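Local coordinates for protein aspartate aminotransferase, mitochondrial (Trypanosoma brucei brucei, PDB 4W5K) that probably catalyses the pyridoxal-phosphate-dependent transfer of an amino group between L-aspartate and 2-oxoglutarate, working as a homodimer, at residues Q20-D25 and H365-L370; D61-T66 and S283-Y288; G102-G107 and S133-A138; A158-C163 and D190-V195. The protein carries 1 engineered substitution. All coordinates share one frame; numbering follows the deposited sequence.

Contact 1: residues Q20-D25 and H365-L370; sequences QDFRMD and HIYMTL
One carboxylate oxygen gathers two donors where the short helix ending at Met24 meets the segment 365-370. Asp25, the first residue past that helix, has CG anti to its backbone N (chi1 -168°), which carries the carboxylate across to the other segment. His365 ND1 gives its hydrogen to Asp25 OD2 at 2.7 Å; the oxygen lies in the plane of the imidazole and accepts on its syn lone pair. Tyr367 OH donates to the same Asp25 OD2, also at 2.7 Å, but reaches it from above the carboxylate plane, so the two donors do not compete for one direction. The carboxylate's other oxygen, OD1, accepts a hydrogen bond from the backbone N of Ala27. This His-carboxylate pair lies away from the cofactor sites and links the end of the N-terminal helix to the residue leading into strand 366-367, which pairs in parallel with strand 31-32 in a small two-stranded sheet. Hydrogen bonding of ND1 to a carboxylate would be expected to favour a protonated imidazole. Next to this polar group, the Tyr367 ring lies against the helix: Phe22 CA sits over the ring centre, 4.0 Å from the centroid, in a CH-pi contact. With CG anti to its own N, Phe22 turns its ring edge toward the tyrosine face in an offset edge-to-face pair, planes 76° apart, and Phe22 CD1 comes within 3.9 Å of Tyr367 CD1.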
# COMPACT_ATOMS: atom_id res chain seq x y z
N GLN A 20 -11.48 -3.47 -21.60
CA GLN A 20 -11.07 -4.60 -22.42
C GLN A 20 -11.90 -4.68 -23.71
O GLN A 20 -11.35 -4.80 -24.80
CB GLN A 20 -11.18 -5.91 -21.63
N ASP A 21 -13.22 -4.60 -23.56
CA ASP A 21 -14.12 -4.66 -24.72
C ASP A 21 -13.92 -3.46 -25.64
O ASP A 21 -13.92 -3.61 -26.86
CB ASP A 21 -15.58 -4.72 -24.25
CG ASP A 21 -15.89 -5.97 -23.46
OD1 ASP A 21 -14.93 -6.67 -23.06
OD2 ASP A 21 -17.08 -6.24 -23.23
N PHE A 22 -13.74 -2.28 -25.05
CA PHE A 22 -13.46 -1.09 -25.83
C PHE A 22 -12.18 -1.26 -26.64
O PHE A 22 -12.15 -0.96 -27.84
CB PHE A 22 -13.33 0.14 -24.93
CG PHE A 22 -12.74 1.33 -25.63
CD1 PHE A 22 -13.49 2.05 -26.54
CD2 PHE A 22 -11.43 1.71 -25.40
CE1 PHE A 22 -12.96 3.14 -27.20
CE2 PHE A 22 -10.88 2.80 -26.05
CZ PHE A 22 -11.65 3.52 -26.95
N ARG A 23 -11.13 -1.73 -25.98
CA ARG A 23 -9.84 -1.94 -26.62
C ARG A 23 -9.95 -2.96 -27.75
O ARG A 23 -9.35 -2.79 -28.81
CB ARG A 23 -8.80 -2.38 -25.59
N MET A 24 -10.73 -4.01 -27.52
CA MET A 24 -10.87 -5.08 -28.50
C MET A 24 -11.78 -4.67 -29.67
O MET A 24 -11.74 -5.30 -30.73
CB MET A 24 -11.40 -6.35 -27.83
N ASP A 25 -12.57 -3.62 -29.47
CA ASP A 25 -13.51 -3.14 -30.49
C ASP A 25 -12.81 -2.68 -31.77
O ASP A 25 -11.98 -1.76 -31.73
CB ASP A 25 -14.36 -1.99 -29.91
CG ASP A 25 -15.55 -1.63 -30.78
OD1 ASP A 25 -15.45 -1.70 -32.02
OD2 ASP A 25 -16.61 -1.27 -30.21
N HIS A 365 -20.64 2.45 -30.70
CA HIS A 365 -19.37 2.04 -30.08
C HIS A 365 -18.88 3.07 -29.07
O HIS A 365 -17.68 3.30 -28.91
CB HIS A 365 -18.33 1.77 -31.17
CG HIS A 365 -18.77 0.78 -32.19
ND1 HIS A 365 -18.48 -0.57 -32.09
CD2 HIS A 365 -19.53 0.92 -33.30
CE1 HIS A 365 -19.01 -1.21 -33.12
NE2 HIS A 365 -19.66 -0.33 -33.87
N ILE A 366 -19.84 3.69 -28.40
CA ILE A 366 -19.58 4.55 -27.25
C ILE A 366 -19.81 3.74 -25.98
O ILE A 366 -20.90 3.19 -25.77
CB ILE A 366 -20.48 5.80 -27.28
CG1 ILE A 366 -20.19 6.64 -28.53
CG2 ILE A 366 -20.30 6.64 -26.01
CD1 ILE A 366 -21.22 7.74 -28.79
N TYR A 367 -18.77 3.64 -25.15
CA TYR A 367 -18.81 2.77 -23.98
C TYR A 367 -18.97 3.54 -22.68
O TYR A 367 -18.14 4.38 -22.33
CB TYR A 367 -17.53 1.92 -23.91
CG TYR A 367 -17.47 0.83 -24.95
CD1 TYR A 367 -17.26 1.13 -26.30
CD2 TYR A 367 -17.61 -0.51 -24.59
CE1 TYR A 367 -17.20 0.12 -27.25
CE2 TYR A 367 -17.56 -1.51 -25.53
CZ TYR A 367 -17.35 -1.20 -26.86
OH TYR A 367 -17.30 -2.21 -27.80
N MET A 368 -20.06 3.25 -21.96
CA MET A 368 -20.27 3.76 -20.61
C MET A 368 -20.99 2.68 -19.83
O MET A 368 -21.54 1.75 -20.43
CB MET A 368 -21.05 5.08 -20.62
CG MET A 368 -22.53 4.95 -20.91
SD MET A 368 -23.36 6.57 -20.96
CE MET A 368 -22.54 7.33 -22.34
N THR A 369 -20.96 2.76 -18.50
CA THR A 369 -21.58 1.72 -17.68
C THR A 369 -23.10 1.84 -17.75
O THR A 369 -23.65 2.91 -18.05
CB THR A 369 -21.10 1.79 -16.21
OG1 THR A 369 -21.03 3.15 -15.78
CG2 THR A 369 -19.71 1.16 -16.08
N LEU A 370 -23.78 0.73 -17.48
CA LEU A 370 -25.23 0.60 -17.71
C LEU A 370 -26.09 1.51 -16.83
O LEU A 370 -27.29 1.66 -17.07
CB LEU A 370 -25.65 -0.85 -17.49
CG LEU A 370 -25.12 -1.86 -18.50
CD1 LEU A 370 -25.60 -3.25 -18.12
CD2 LEU A 370 -25.57 -1.50 -19.90

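Contact 2: residues D61-T66 and S283-Y288; sequences DYAPVT and SNPPLY. With PLP (pyridoxal-5'-phosphate), chain F.
Tyr62 runs from the loop 61-66 across the side chain of Asn284 to a cofactor held in the second subunit. Its CB already lies beside the Asn284 amide, 3.8 Å from ND2, and CG keeps much the same distance from that nitrogen. At CD1 the approach is tightest, 3.2 Å from Asn284 OD1, with the ring and amide planes about 60° apart. Farther along, CE1 and CZ leave the amide and come up to the phosphate. At the tip, Tyr62 OH donates a hydrogen bond of 2.6 Å to O3P of the PLP, which also takes bonds from Ser242, Thr101 and Arg253 of the second subunit; each active site of the dimer thus draws on both chains, as in other aminotransferases of this family. Asn284 holds its CG in the crowded position between backbone N and carbonyl carbon (chi1 48°), so its OD1 can take a hydrogen from a water at 2.7 Å. That water also accepts from Ala63 N and donates to Pro285 O, bridging two segments that share no direct hydrogen bond. Van der Waals packing does the rest: Ala63 CB meets Leu287 CD2 at 4.0 Å, and Pro285 CD rests 3.4 Å from Pro64 O. Asp61 turns away to a salt bridge with Arg39 of the second subunit. The loop is thereby pressed onto the turn between helices 264-282 and 287-297, with Val65 against the former helix and Pro285 touching Gln96 of strand 92-97.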
# COMPACT_ATOMS: atom_id res chain seq x y z
N ASP A 61 15.28 4.34 1.71
CA ASP A 61 14.95 3.78 3.03
C ASP A 61 13.44 3.82 3.27
O ASP A 61 12.71 4.67 2.71
CB ASP A 61 15.61 4.55 4.18
CG ASP A 61 17.07 4.16 4.42
OD1 ASP A 61 17.62 3.24 3.76
OD2 ASP A 61 17.68 4.81 5.30
N TYR A 62 12.95 2.94 4.13
CA TYR A 62 11.55 2.99 4.53
C TYR A 62 11.17 4.35 5.10
O TYR A 62 11.94 4.93 5.87
CB TYR A 62 11.29 1.95 5.61
CG TYR A 62 11.47 0.51 5.22
CD1 TYR A 62 10.61 -0.09 4.31
CD2 TYR A 62 12.46 -0.26 5.82
CE1 TYR A 62 10.73 -1.43 4.00
CE2 TYR A 62 12.60 -1.60 5.52
CZ TYR A 62 11.72 -2.18 4.62
OH TYR A 62 11.84 -3.52 4.36
N ALA A 63 9.99 4.84 4.73
CA ALA A 63 9.38 5.96 5.44
C ALA A 63 8.94 5.49 6.83
O ALA A 63 8.83 4.28 7.07
CB ALA A 63 8.16 6.52 4.65
N PRO A 64 8.69 6.45 7.75
CA PRO A 64 8.03 6.03 8.99
C PRO A 64 6.70 5.37 8.72
O PRO A 64 6.08 5.59 7.69
CB PRO A 64 7.84 7.34 9.77
CG PRO A 64 8.85 8.31 9.16
CD PRO A 64 8.94 7.91 7.71
N VAL A 65 6.25 4.55 9.68
CA VAL A 65 4.96 3.88 9.54
C VAL A 65 3.80 4.84 9.20
O VAL A 65 2.95 4.52 8.37
CB VAL A 65 4.60 3.12 10.86
CG1 VAL A 65 4.54 4.08 12.04
CG2 VAL A 65 3.29 2.38 10.72
N THR A 66 3.82 6.03 9.79
CA THR A 66 2.74 7.01 9.58
C THR A 66 3.02 7.96 8.41
O THR A 66 2.22 8.85 8.13
CB THR A 66 2.51 7.81 10.87
OG1 THR A 66 3.79 8.14 11.42
CG2 THR A 66 1.79 6.93 11.89
N SER A 283 3.14 -2.35 6.51
CA SER A 283 4.38 -1.91 7.21
C SER A 283 4.61 -0.40 7.19
O SER A 283 4.74 0.22 8.25
CB SER A 283 5.63 -2.61 6.63
OG SER A 283 6.69 -2.57 7.57
N ASN A 284 4.67 0.19 5.99
CA ASN A 284 4.91 1.62 5.83
C ASN A 284 4.63 2.01 4.36
O ASN A 284 4.55 1.15 3.50
CB ASN A 284 6.33 1.98 6.29
CG ASN A 284 7.37 1.05 5.71
OD1 ASN A 284 7.57 1.04 4.51
ND2 ASN A 284 7.99 0.21 6.55
N PRO A 285 4.34 3.30 4.11
CA PRO A 285 3.76 3.68 2.81
C PRO A 285 4.82 4.03 1.75
O PRO A 285 5.94 4.38 2.08
CB PRO A 285 2.88 4.89 3.18
CG PRO A 285 3.73 5.58 4.27
CD PRO A 285 4.34 4.42 5.07
N PRO A 286 4.42 4.02 0.47
CA PRO A 286 5.34 4.28 -0.64
C PRO A 286 5.78 5.73 -0.70
O PRO A 286 4.98 6.69 -0.56
CB PRO A 286 4.52 3.88 -1.87
CG PRO A 286 3.06 3.99 -1.44
CD PRO A 286 3.07 3.63 0.03
N LEU A 287 7.08 5.89 -0.90
CA LEU A 287 7.75 7.18 -0.91
C LEU A 287 7.36 8.17 -2.00
O LEU A 287 7.31 9.38 -1.73
CB LEU A 287 9.26 6.97 -1.06
CG LEU A 287 9.98 6.25 0.08
CD1 LEU A 287 11.31 5.78 -0.44
CD2 LEU A 287 10.17 7.19 1.28
N TYR A 288 7.15 7.68 -3.22
CA TYR A 288 7.23 8.55 -4.41
C TYR A 288 6.21 9.69 -4.38
O TYR A 288 6.57 10.86 -4.55
CB TYR A 288 7.04 7.73 -5.69
CG TYR A 288 7.23 8.53 -6.96
CD1 TYR A 288 6.15 9.14 -7.58
CD2 TYR A 288 8.48 8.66 -7.55
CE1 TYR A 288 6.30 9.85 -8.74
CE2 TYR A 288 8.64 9.37 -8.71
CZ TYR A 288 7.54 9.97 -9.29
OH TYR A 288 7.65 10.69 -10.46
N1 PLP F . 9.63 -10.77 6.33
C2 PLP F . 10.90 -10.66 6.87
C2A PLP F . 11.58 -11.89 7.40
C3 PLP F . 11.54 -9.43 6.94
O3 PLP F . 12.82 -9.33 7.48
C4 PLP F . 10.92 -8.29 6.44
C4A PLP F . 11.75 -7.07 6.22
O4A PLP F . 12.17 -6.47 7.21
C5 PLP F . 9.63 -8.39 5.91
C6 PLP F . 9.02 -9.64 5.84
C5A PLP F . 8.90 -7.18 5.38
O4P PLP F . 9.50 -6.73 4.20
P PLP F . 8.84 -5.67 3.24
O1P PLP F . 7.36 -5.53 3.53
O2P PLP F . 9.14 -6.15 1.85
O3P PLP F . 9.54 -4.38 3.47
O HOH W 1 8.31 3.29 3.18

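Contact 3: residues G102-G107 and S133-A138; sequences GALRIG and SIFAKA
Ile134 CG2 packs between two helix segments whose axes come within 8.9 Å and run in the same general direction, inclined at a signed crossing angle of -27°. Placed anti to its own backbone N, this methyl lies 3.6 Å from Arg105 CA and 3.9 Å from Leu104 CB, so it rests on backbone as much as on side chain. The other branch of Ile134 extends through CD1 along Leu104, whose CD2 in turn reaches the tip of the Phe135 ring, 4.0 Å from CZ. Farther along helix 129-137, Lys137 lays its CB over one face of the Arg105 guanidinium, 3.5 Å from NH1 and offset toward the rim. The lysine chain then bends at chi2 (-63°) and takes its ammonium off, so NZ stays 6.7 Å from Arg105 NH1 and the like charges do not meet. A water accepts from Arg105 NH2 and donates to Lys137 O, at 3.0 and 2.9 Å. A second shell fixes the guanidinium: NE forms a salt bridge with Asp109, one turn on, and NH1 bonds to Pro280 O of the second subunit. Phe135 meets Phe207 of strand 205-210 edge to face, and Leu104 touches both that strand and the bound PLP. Helix 99-110, whose first turn carries the PLP-binding residues Gly99, Gly100 and Thr101, is the cofactor-site helix of the fold-type I aminotransferase large domain, here packed beside the dimer interface.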
# COMPACT_ATOMS: atom_id res chain seq x y z
N GLY A 102 -6.85 3.80 0.90
CA GLY A 102 -6.17 3.42 2.15
C GLY A 102 -6.69 4.23 3.34
O GLY A 102 -6.89 3.69 4.44
N ALA A 103 -6.91 5.53 3.15
CA ALA A 103 -7.44 6.33 4.24
C ALA A 103 -8.85 5.88 4.65
O ALA A 103 -9.18 5.85 5.83
CB ALA A 103 -7.46 7.83 3.87
N LEU A 104 -9.69 5.55 3.67
CA LEU A 104 -11.04 5.05 3.99
C LEU A 104 -10.96 3.76 4.80
O LEU A 104 -11.70 3.58 5.77
CB LEU A 104 -11.85 4.81 2.72
CG LEU A 104 -12.22 6.14 2.06
CD1 LEU A 104 -12.55 5.89 0.59
CD2 LEU A 104 -13.44 6.81 2.81
N ARG A 105 -10.10 2.85 4.37
CA ARG A 105 -9.96 1.55 5.04
C ARG A 105 -9.33 1.69 6.43
O ARG A 105 -9.88 1.15 7.43
CB ARG A 105 -9.12 0.58 4.19
CG ARG A 105 -8.74 -0.75 4.89
CD ARG A 105 -9.97 -1.55 5.31
NE ARG A 105 -9.57 -2.81 5.95
CZ ARG A 105 -9.35 -3.96 5.31
NH1 ARG A 105 -9.51 -4.02 3.99
NH2 ARG A 105 -8.99 -5.06 6.00
N ILE A 106 -8.19 2.37 6.52
CA ILE A 106 -7.52 2.54 7.81
C ILE A 106 -8.42 3.35 8.76
O ILE A 106 -8.56 3.00 9.93
CB ILE A 106 -6.15 3.20 7.67
CG1 ILE A 106 -5.18 2.25 6.94
CG2 ILE A 106 -5.58 3.57 9.04
CD1 ILE A 106 -4.83 0.97 7.69
N GLY A 107 -9.04 4.41 8.26
CA GLY A 107 -10.01 5.15 9.07
C GLY A 107 -11.14 4.29 9.55
O GLY A 107 -11.54 4.37 10.73
N SER A 133 -17.49 -2.40 0.23
CA SER A 133 -16.54 -3.44 0.60
C SER A 133 -15.51 -2.94 1.62
O SER A 133 -15.15 -3.67 2.56
CB SER A 133 -15.81 -3.99 -0.62
OG SER A 133 -15.02 -5.10 -0.17
N ILE A 134 -15.01 -1.73 1.40
CA ILE A 134 -14.05 -1.12 2.33
C ILE A 134 -14.61 -1.18 3.75
O ILE A 134 -13.96 -1.67 4.67
CB ILE A 134 -13.76 0.35 1.97
CG1 ILE A 134 -12.93 0.44 0.67
CG2 ILE A 134 -12.96 1.04 3.08
CD1 ILE A 134 -12.90 1.86 0.05
N PHE A 135 -15.83 -0.70 3.91
CA PHE A 135 -16.34 -0.63 5.26
C PHE A 135 -16.82 -1.97 5.76
O PHE A 135 -16.74 -2.21 6.94
CB PHE A 135 -17.42 0.47 5.33
CG PHE A 135 -16.81 1.85 5.26
CD1 PHE A 135 -16.05 2.32 6.34
CD2 PHE A 135 -16.93 2.64 4.11
CE1 PHE A 135 -15.45 3.56 6.29
CE2 PHE A 135 -16.34 3.89 4.06
CZ PHE A 135 -15.60 4.35 5.15
N ALA A 136 -17.24 -2.87 4.87
CA ALA A 136 -17.56 -4.23 5.30
C ALA A 136 -16.34 -4.89 5.92
O ALA A 136 -16.43 -5.53 6.98
CB ALA A 136 -18.08 -5.07 4.14
N LYS A 137 -15.19 -4.73 5.27
CA LYS A 137 -13.94 -5.32 5.79
C LYS A 137 -13.60 -4.74 7.17
O LYS A 137 -13.04 -5.44 8.02
CB LYS A 137 -12.78 -5.08 4.81
CG LYS A 137 -12.85 -5.90 3.53
CD LYS A 137 -12.76 -7.39 3.85
CE LYS A 137 -12.86 -8.26 2.60
NZ LYS A 137 -12.79 -9.73 2.89
N ALA A 138 -13.99 -3.48 7.40
CA ALA A 138 -13.76 -2.79 8.68
C ALA A 138 -14.83 -3.06 9.72
O ALA A 138 -14.80 -2.46 10.80
CB ALA A 138 -13.66 -1.29 8.45
O HOH W 2 -10.30 -4.92 8.69

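Contact 4: residues A158-C163 and D190-V195; sequences AGMLEC and DDWRQV. With MLT (D-malate), chain D.
Helices 157-166 and 189-201 lie side by side on the outer layer of the aminotransferase alpha/beta domain, the former packed on strand 141-149 and the latter followed by strand 205-210. Their short segments run almost parallel, crossing at -18° with axes 10.6 Å apart, a spacing that side chains must fill. Met160 does so with a fully extended chain: CG is anti to the backbone N (chi1 -178°) and both later torsions are also anti, which carries the terminal methyl across to Val195. Met160 CE lies 3.8 Å from Val195 CG2, and the two side chains cross at about a right angle. The same methyl comes 4.2 Å from CZ3 of Trp192, whose indole also touches Phe225 and Val226 of helix 225-230. Leu161, partly exposed, packs beside it. Its CD2 rests 3.8 Å from Val195 CA, while its CD1 touches the end of Gln194, NE2 lying 3.8 Å away. On another side of helix 189-201, Arg193 bends at chi3 and gives NH1 to Asp190 OD1 in a salt bridge of 2.7 Å, in the guanidinium plane and on the anti lone pair of the acid. Arg193 NH2 bonds to malate O1 at 2.5 Å, and His189 also holds this ligand. Between the helices the contact is largely apolar, with the Gln194 amide at its rim and no hydrogen bond across it, so shape and burial hold them together; the charged chemistry belongs to the malate side, where Asp190 would partly balance the arginine in the conformer described.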
# COMPACT_ATOMS: atom_id res chain seq x y z
N ALA A 158 -34.07 17.61 0.78
CA ALA A 158 -35.07 17.36 1.83
C ALA A 158 -34.95 15.90 2.31
O ALA A 158 -35.01 15.62 3.52
CB ALA A 158 -36.46 17.65 1.32
N GLY A 159 -34.75 14.99 1.36
CA GLY A 159 -34.62 13.58 1.67
C GLY A 159 -33.37 13.29 2.47
O GLY A 159 -33.40 12.54 3.45
N MET A 160 -32.25 13.86 2.03
CA MET A 160 -30.99 13.74 2.76
C MET A 160 -31.12 14.21 4.20
O MET A 160 -30.74 13.49 5.14
CB MET A 160 -29.90 14.53 2.07
CG MET A 160 -28.55 14.41 2.75
SD MET A 160 -27.32 15.23 1.72
CE MET A 160 -25.82 14.88 2.64
N LEU A 161 -31.66 15.42 4.37
CA LEU A 161 -31.82 15.99 5.70
C LEU A 161 -32.71 15.12 6.59
O LEU A 161 -32.37 14.87 7.75
CB LEU A 161 -32.38 17.41 5.62
CG LEU A 161 -31.49 18.46 4.95
CD1 LEU A 161 -32.24 19.78 4.84
CD2 LEU A 161 -30.19 18.64 5.70
N GLU A 162 -33.81 14.61 6.05
CA GLU A 162 -34.71 13.78 6.85
C GLU A 162 -34.06 12.47 7.26
O GLU A 162 -34.25 11.99 8.37
CB GLU A 162 -36.02 13.48 6.11
CG GLU A 162 -37.07 12.88 7.05
CD GLU A 162 -38.19 12.14 6.34
OE1 GLU A 162 -38.23 12.16 5.09
OE2 GLU A 162 -39.03 11.55 7.04
N CYS A 163 -33.31 11.87 6.33
CA CYS A 163 -32.62 10.62 6.63
C CYS A 163 -31.59 10.84 7.74
O CYS A 163 -31.49 10.02 8.66
CB CYS A 163 -31.93 10.06 5.38
SG CYS A 163 -33.10 9.27 4.23
N ASP A 190 -24.61 26.52 0.84
CA ASP A 190 -25.88 26.70 1.57
C ASP A 190 -26.45 25.34 2.01
O ASP A 190 -26.90 25.19 3.15
CB ASP A 190 -26.96 27.40 0.71
CG ASP A 190 -26.81 28.92 0.65
OD1 ASP A 190 -25.98 29.49 1.39
OD2 ASP A 190 -27.55 29.55 -0.16
N ASP A 191 -26.48 24.38 1.09
CA ASP A 191 -27.05 23.07 1.41
C ASP A 191 -26.22 22.37 2.47
O ASP A 191 -26.77 21.76 3.41
CB ASP A 191 -27.13 22.15 0.18
CG ASP A 191 -27.96 22.72 -0.97
OD1 ASP A 191 -28.87 23.56 -0.76
OD2 ASP A 191 -27.69 22.27 -2.11
N TRP A 192 -24.90 22.44 2.32
CA TRP A 192 -24.02 21.81 3.29
C TRP A 192 -24.18 22.42 4.67
O TRP A 192 -24.07 21.73 5.70
CB TRP A 192 -22.57 21.91 2.84
CG TRP A 192 -22.15 20.92 1.80
CD1 TRP A 192 -21.63 21.21 0.57
CD2 TRP A 192 -22.14 19.48 1.91
NE1 TRP A 192 -21.32 20.05 -0.10
CE2 TRP A 192 -21.62 18.98 0.70
CE3 TRP A 192 -22.51 18.58 2.92
CZ2 TRP A 192 -21.45 17.61 0.46
CZ3 TRP A 192 -22.36 17.20 2.68
CH2 TRP A 192 -21.82 16.74 1.45
N ARG A 193 -24.46 23.72 4.74
CA ARG A 193 -24.66 24.34 6.04
C ARG A 193 -25.85 23.69 6.73
O ARG A 193 -25.81 23.42 7.94
CB ARG A 193 -24.85 25.86 5.91
CG ARG A 193 -23.51 26.59 5.85
CD ARG A 193 -23.66 28.10 5.79
NE ARG A 193 -23.96 28.56 4.44
CZ ARG A 193 -23.04 28.91 3.54
NH1 ARG A 193 -23.42 29.32 2.32
NH2 ARG A 193 -21.75 28.86 3.84
N GLN A 194 -26.91 23.39 5.97
CA GLN A 194 -28.05 22.69 6.59
C GLN A 194 -27.68 21.27 7.02
O GLN A 194 -28.10 20.83 8.11
CB GLN A 194 -29.24 22.61 5.64
CG GLN A 194 -29.78 23.96 5.23
CD GLN A 194 -31.14 23.83 4.59
OE1 GLN A 194 -31.29 24.00 3.38
NE2 GLN A 194 -32.14 23.53 5.40
N VAL A 195 -26.94 20.56 6.17
CA VAL A 195 -26.50 19.17 6.44
C VAL A 195 -25.66 19.09 7.72
O VAL A 195 -25.90 18.25 8.61
CB VAL A 195 -25.68 18.60 5.26
CG1 VAL A 195 -24.94 17.31 5.65
CG2 VAL A 195 -26.57 18.35 4.05
C1 MLT D . -18.81 29.84 2.77
O1 MLT D . -19.79 29.22 2.28
O2 MLT D . -18.90 30.40 3.90
C2 MLT D . -17.51 29.91 1.99
O3 MLT D . -17.72 29.14 0.85

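From the N terminus, the helix ending at Met24 waits longest for its partner: contact 1 closes only at strand 366-367, and the other three contacts nest inside its loop. Next along the chain, 61-66 opens contact 2, which closes at 283-288 and encloses contacts 3 and 4. These two follow one another in series, each closing within a short loop. Contact 1 ties the chain's beginning to its late part, contact 2 fastens an early loop to the turn between two long helices, and contacts 3 and 4 pair helices flanking the mixed sheet. Contacts 2 and 3, centres about 20 Å apart, both touch the second subunit; contacts 2 and 4 lie on opposite sides of the chain's centre.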